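Local structure of CRISPR-associated endonuclease Cas9 (Campylobacter jejuni subsp. jejuni serotype O:2, 5X2H) at residues G308-K313 against K331-I336; V772-N777 against K796-K801. The protein uses a guide RNA to bind matching target DNA and, in its full-length form, cuts the two strands with separate HNH and RuvC-like nuclease domains. All coordinates share one frame; numbering follows the deposited sequence.

Contact 1 (G308-K313 against K331-I336); sequences GTLTYK and KGTYFI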
loop_
_atom_site.group_PDB
_atom_site.type_symbol
_atom_site.label_atom_id
_atom_site.label_comp_id
_atom_site.label_asym_id
_atom_site.label_seq_id
_atom_site.Cartn_x
_atom_site.Cartn_y
_atom_site.Cartn_z
ATOM N N GLY A 308 1.037 39.198 5.184
ATOM C CA GLY A 308 1.604 37.877 5.015
ATOM C C GLY A 308 2.711 37.781 3.992
ATOM O O GLY A 308 3.084 36.668 3.610
ATOM N N THR A 309 3.262 38.907 3.543
ATOM C CA THR A 309 4.224 38.927 2.452
ATOM C C THR A 309 5.446 39.743 2.854
ATOM O O THR A 309 5.355 40.682 3.649
ATOM C CB THR A 309 3.592 39.510 1.166
ATOM O OG1 THR A 309 2.267 38.989 1.007
ATOM C CG2 THR A 309 4.420 39.155 -0.060
ATOM N N LEU A 310 6.600 39.366 2.309
ATOM C CA LEU A 310 7.824 40.110 2.567
ATOM C C LEU A 310 8.798 39.915 1.418
ATOM O O LEU A 310 9.690 39.064 1.491
ATOM C CB LEU A 310 8.461 39.664 3.885
ATOM C CG LEU A 310 8.949 40.746 4.853
ATOM C CD1 LEU A 310 10.202 40.291 5.596
ATOM C CD2 LEU A 310 9.180 42.081 4.158
ATOM N N THR A 311 8.638 40.692 0.352
ATOM C CA THR A 311 9.493 40.504 -0.805
ATOM C C THR A 311 10.923 40.907 -0.470
ATOM O O THR A 311 11.176 41.722 0.424
ATOM C CB THR A 311 8.972 41.299 -2.005
ATOM O OG1 THR A 311 9.469 40.710 -3.213
ATOM C CG2 THR A 311 9.422 42.752 -1.946
ATOM N N TYR A 312 11.868 40.293 -1.182
ATOM C CA TYR A 312 13.274 40.582 -0.940
ATOM C C TYR A 312 13.601 42.046 -1.203
ATOM O O TYR A 312 14.512 42.599 -0.576
ATOM C CB TYR A 312 14.140 39.674 -1.810
ATOM C CG TYR A 312 14.240 38.239 -1.330
ATOM C CD1 TYR A 312 13.997 37.180 -2.197
ATOM C CD2 TYR A 312 14.618 37.941 -0.024
ATOM C CE1 TYR A 312 14.105 35.868 -1.774
ATOM C CE2 TYR A 312 14.737 36.629 0.406
ATOM C CZ TYR A 312 14.475 35.598 -0.474
ATOM O OH TYR A 312 14.581 34.291 -0.057
ATOM N N LYS A 313 12.866 42.691 -2.114
ATOM C CA LYS A 313 13.147 44.085 -2.441
ATOM C C LYS A 313 12.913 44.993 -1.239
ATOM O O LYS A 313 13.681 45.932 -1.002
ATOM C CB LYS A 313 12.298 44.526 -3.633
ATOM N N LYS A 331 9.818 36.963 -3.358
ATOM C CA LYS A 331 9.334 37.033 -1.986
ATOM C C LYS A 331 10.283 36.297 -1.046
ATOM O O LYS A 331 10.670 35.154 -1.314
ATOM C CB LYS A 331 7.930 36.437 -1.886
ATOM C CG LYS A 331 7.079 36.646 -3.135
ATOM C CD LYS A 331 5.959 37.646 -2.898
ATOM C CE LYS A 331 5.252 37.990 -4.197
ATOM N NZ LYS A 331 4.054 38.852 -3.989
ATOM N N GLY A 332 10.644 36.951 0.057
ATOM C CA GLY A 332 11.454 36.325 1.084
ATOM C C GLY A 332 10.618 35.524 2.058
ATOM O O GLY A 332 10.993 34.418 2.459
ATOM N N THR A 333 9.483 36.092 2.452
ATOM C CA THR A 333 8.461 35.397 3.218
ATOM C C THR A 333 7.170 35.434 2.414
ATOM O O THR A 333 6.739 36.507 1.979
ATOM C CB THR A 333 8.256 36.038 4.592
ATOM O OG1 THR A 333 9.500 36.049 5.303
ATOM C CG2 THR A 333 7.225 35.261 5.393
ATOM N N TYR A 334 6.561 34.261 2.211
ATOM C CA TYR A 334 5.437 34.108 1.286
ATOM C C TYR A 334 4.359 33.264 1.969
ATOM O O TYR A 334 4.239 32.059 1.736
ATOM C CB TYR A 334 5.897 33.477 -0.026
ATOM C CG TYR A 334 5.023 33.791 -1.218
ATOM C CD1 TYR A 334 3.994 34.719 -1.127
ATOM C CD2 TYR A 334 5.227 33.157 -2.437
ATOM C CE1 TYR A 334 3.195 35.010 -2.217
ATOM C CE2 TYR A 334 4.433 33.438 -3.530
ATOM C CZ TYR A 334 3.419 34.365 -3.415
ATOM O OH TYR A 334 2.627 34.646 -4.505
ATOM N N PHE A 335 3.566 33.908 2.822
ATOM C CA PHE A 335 2.412 33.262 3.446
ATOM C C PHE A 335 1.204 33.523 2.555
ATOM O O PHE A 335 0.445 34.472 2.759
ATOM C CB PHE A 335 2.202 33.776 4.864
ATOM C CG PHE A 335 3.283 33.369 5.822
ATOM C CD1 PHE A 335 4.044 32.235 5.588
ATOM C CD2 PHE A 335 3.541 34.121 6.955
ATOM C CE1 PHE A 335 5.041 31.859 6.468
ATOM C CE2 PHE A 335 4.534 33.753 7.837
ATOM C CZ PHE A 335 5.286 32.620 7.595
ATOM N N ILE A 336 1.028 32.661 1.551
ATOM C CA ILE A 336 -0.013 32.869 0.548
ATOM C C ILE A 336 -1.394 32.866 1.192
ATOM O O ILE A 336 -2.251 33.694 0.859
ATOM C CB ILE A 336 0.100 31.808 -0.565
ATOM C CG1 ILE A 336 1.278 32.127 -1.490
ATOM C CG2 ILE A 336 -1.198 31.706 -1.355
ATOM C CD1 ILE A 336 1.407 31.180 -2.665
#
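Y312 lays one face of its ring over the backbone of G332: CA of G332 stands 3.6 Å from the ring centroid and 21° off the normal, a CH-pi contact, and sits nearest the CE2 rim. The carbonyl carbon of K331 covers the same face. Among aliphatic groups, CG2 of T309 meets CD of K331 at 3.6 Å, the lysine chain bending at chi2 (-109°). On the face that carries L310 and T333, their CB atoms touch at 3.7 Å, and L310 rests there on E303 and V304 of helix 294-307. The backbone bonds define a two-stranded antiparallel ribbon with a classic beta bulge: two residues, G332 and T333, stand opposite the single L310, whose carbonyl O accepts from G332 N at 2.7 Å and T333 N at 3.1 Å, both donors on the same face of the carbonyl plane. L310 N returns a bond to T333 O. G308, just past helix 294-307 and with positive phi, receives F335 N on its O at 2.9 Å. Polar ends turn to neighbours, OG1 of T309 bonding to N307 O and OG1 of T311 to E330 O, while the F335 ring meets F269 of helix 266-288.

Contact 2 (V772-N777 against K796-K801); sequences VSKHDN and KEVIAK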
loop_
_atom_site.group_PDB
_atom_site.type_symbol
_atom_site.label_atom_id
_atom_site.label_comp_id
_atom_site.label_asym_id
_atom_site.label_seq_id
_atom_site.Cartn_x
_atom_site.Cartn_y
_atom_site.Cartn_z
ATOM N N VAL A 772 11.175 -28.218 -5.967
ATOM C CA VAL A 772 12.057 -27.980 -4.833
ATOM C C VAL A 772 13.312 -27.273 -5.328
ATOM O O VAL A 772 13.632 -27.283 -6.518
ATOM C CB VAL A 772 12.432 -29.283 -4.088
ATOM C CG1 VAL A 772 11.184 -30.052 -3.675
ATOM C CG2 VAL A 772 13.333 -30.148 -4.946
ATOM N N SER A 773 14.030 -26.658 -4.392
ATOM C CA SER A 773 15.211 -25.879 -4.731
ATOM C C SER A 773 16.286 -26.084 -3.675
ATOM O O SER A 773 16.009 -26.482 -2.540
ATOM C CB SER A 773 14.878 -24.388 -4.870
ATOM O OG SER A 773 14.298 -23.895 -3.678
ATOM N N LYS A 774 17.525 -25.810 -4.070
ATOM C CA LYS A 774 18.661 -25.929 -3.168
ATOM C C LYS A 774 18.787 -24.663 -2.332
ATOM O O LYS A 774 18.546 -23.559 -2.823
ATOM C CB LYS A 774 19.941 -26.182 -3.965
ATOM C CG LYS A 774 21.170 -26.498 -3.123
ATOM C CD LYS A 774 22.250 -27.144 -3.979
ATOM C CE LYS A 774 23.520 -27.418 -3.191
ATOM N NZ LYS A 774 24.343 -26.193 -3.022
ATOM N N HIS A 775 19.182 -24.832 -1.066
ATOM C CA HIS A 775 19.119 -23.731 -0.105
ATOM C C HIS A 775 19.910 -22.520 -0.589
ATOM O O HIS A 775 19.409 -21.390 -0.567
ATOM C CB HIS A 775 19.617 -24.197 1.267
ATOM C CG HIS A 775 21.098 -24.404 1.340
ATOM N ND1 HIS A 775 21.712 -25.553 0.890
ATOM C CD2 HIS A 775 22.088 -23.605 1.803
ATOM C CE1 HIS A 775 23.017 -25.454 1.075
ATOM N NE2 HIS A 775 23.272 -24.283 1.630
ATOM N N ASP A 776 21.143 -22.737 -1.045
ATOM C CA ASP A 776 22.006 -21.642 -1.465
ATOM C C ASP A 776 21.892 -21.329 -2.949
ATOM O O ASP A 776 22.470 -20.332 -3.397
ATOM C CB ASP A 776 23.468 -21.957 -1.118
ATOM C CG ASP A 776 23.935 -23.282 -1.690
ATOM O OD1 ASP A 776 23.139 -23.957 -2.376
ATOM O OD2 ASP A 776 25.102 -23.654 -1.454
ATOM N N ASN A 777 21.166 -22.148 -3.711
ATOM C CA ASN A 777 21.048 -21.988 -5.161
ATOM C C ASN A 777 22.424 -21.943 -5.826
ATOM O O ASN A 777 22.639 -21.233 -6.810
ATOM C CB ASN A 777 20.223 -20.748 -5.517
ATOM C CG ASN A 777 19.703 -20.785 -6.939
ATOM O OD1 ASN A 777 18.811 -21.570 -7.261
ATOM N ND2 ASN A 777 20.258 -19.938 -7.797
ATOM N N LYS A 796 22.666 -20.659 -13.073
ATOM C CA LYS A 796 21.804 -19.579 -12.612
ATOM C C LYS A 796 20.733 -20.013 -11.619
ATOM O O LYS A 796 20.223 -19.160 -10.885
ATOM C CB LYS A 796 21.126 -18.883 -13.806
ATOM C CG LYS A 796 19.775 -19.464 -14.198
ATOM C CD LYS A 796 18.722 -18.367 -14.350
ATOM C CE LYS A 796 18.610 -17.878 -15.786
ATOM N NZ LYS A 796 17.872 -18.837 -16.658
ATOM N N GLU A 797 20.384 -21.298 -11.567
ATOM C CA GLU A 797 19.363 -21.754 -10.633
ATOM C C GLU A 797 19.498 -23.254 -10.414
ATOM O O GLU A 797 19.800 -24.001 -11.350
ATOM C CB GLU A 797 17.954 -21.413 -11.135
ATOM C CG GLU A 797 17.640 -21.945 -12.522
ATOM C CD GLU A 797 16.337 -21.401 -13.076
ATOM O OE1 GLU A 797 15.802 -20.430 -12.498
ATOM O OE2 GLU A 797 15.848 -21.946 -14.090
ATOM N N VAL A 798 19.275 -23.682 -9.172
ATOM C CA VAL A 798 19.299 -25.097 -8.823
ATOM C C VAL A 798 17.910 -25.483 -8.334
ATOM O O VAL A 798 17.630 -25.458 -7.129
ATOM C CB VAL A 798 20.370 -25.407 -7.762
ATOM C CG1 VAL A 798 20.508 -26.914 -7.576
ATOM C CG2 VAL A 798 21.704 -24.785 -8.151
ATOM N N ILE A 799 17.033 -25.836 -9.269
ATOM C CA ILE A 799 15.638 -26.133 -8.974
ATOM C C ILE A 799 15.273 -27.446 -9.649
ATOM O O ILE A 799 15.623 -27.674 -10.811
ATOM C CB ILE A 799 14.705 -24.997 -9.447
ATOM C CG1 ILE A 799 15.074 -23.672 -8.770
ATOM C CG2 ILE A 799 13.254 -25.341 -9.159
ATOM C CD1 ILE A 799 14.286 -22.472 -9.296
ATOM N N ALA A 800 14.575 -28.309 -8.918
ATOM C CA ALA A 800 14.099 -29.581 -9.440
ATOM C C ALA A 800 12.579 -29.545 -9.489
ATOM O O ALA A 800 11.926 -29.360 -8.458
ATOM C CB ALA A 800 14.591 -30.746 -8.581
ATOM N N LYS A 801 12.022 -29.721 -10.684
ATOM C CA LYS A 801 10.587 -29.646 -10.904
ATOM C C LYS A 801 10.028 -31.021 -11.240
ATOM O O LYS A 801 10.731 -31.880 -11.779
ATOM C CB LYS A 801 10.253 -28.670 -12.038
ATOM C CG LYS A 801 11.008 -27.356 -11.976
ATOM C CD LYS A 801 10.545 -26.409 -13.068
ATOM C CE LYS A 801 11.243 -25.063 -12.962
ATOM N NZ LYS A 801 10.621 -24.040 -13.846
#
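N777 spans the backbone of K796-V798 with its amide, both ends of which are bonded. Its OD1 accepts V798 N at 2.9 Å in a nearly straight bond (172° at the hydrogen), although the donor stands above the carbonyl plane of the amide. ND2 gives a longer bond of 3.2 Å to K796 O, which lies almost in the amide plane. A chi1 of -161° sets CG anti to the backbone N, chi2 (71°) turns the amide from there, and the two bonds together fix its rotation. The two methyls of V798 also touch 772-777: CG1 meets CB of K774 at 3.7 Å, and CG2 lies against the carbonyl group of N777. Further along, the segments become neighbouring antiparallel strands of the six-stranded sheet in the PI-CTD domain, with 799-804 at the sheet's edge and 769-773 next inward. V772 and A800 form the hydrogen-bonded pair, exchanging N-H and O at 2.8 Å both ways, and S773 with I799 the non-hydrogen-bonded one. K774 N adds a bond of 3.1 Å to V798 O beyond this pair. On one face CG2 of V772 touches CB of A800 at 3.9 Å; on the other, CB of S773 approaches CG1 of I799. The K774 chain runs on past V798 and bends at chi4, its NZ forming a salt bridge with D776 at 2.6 Å from OD1, on the syn side of the carboxylate. V798 and A800 both touch F790, and V758 of strand 756-764 packs on V772.

Contact 1 closes in the chain before contact 2 opens, and the two lie on opposite sides of the chain's centre, about 64 Å apart between centres and about 54 Å between nearest atoms, so they do not touch. Each is an antiparallel pairing: the 308-313/331-336 ribbon is an isolated two-stranded sheet among helices, whereas 772-777/796-801 belongs to a larger sheet. Both come near the bound nucleic acid, with nearest atoms about 5 Å away for contact 1 and about 4 Å for contact 2. Contact 2 also lies close to the predicted RuvC-like metal site: the N777 side chain is about 10 Å from that of H558, a predicted magnesium ligand, while contact 1 lies away from the annotated sites.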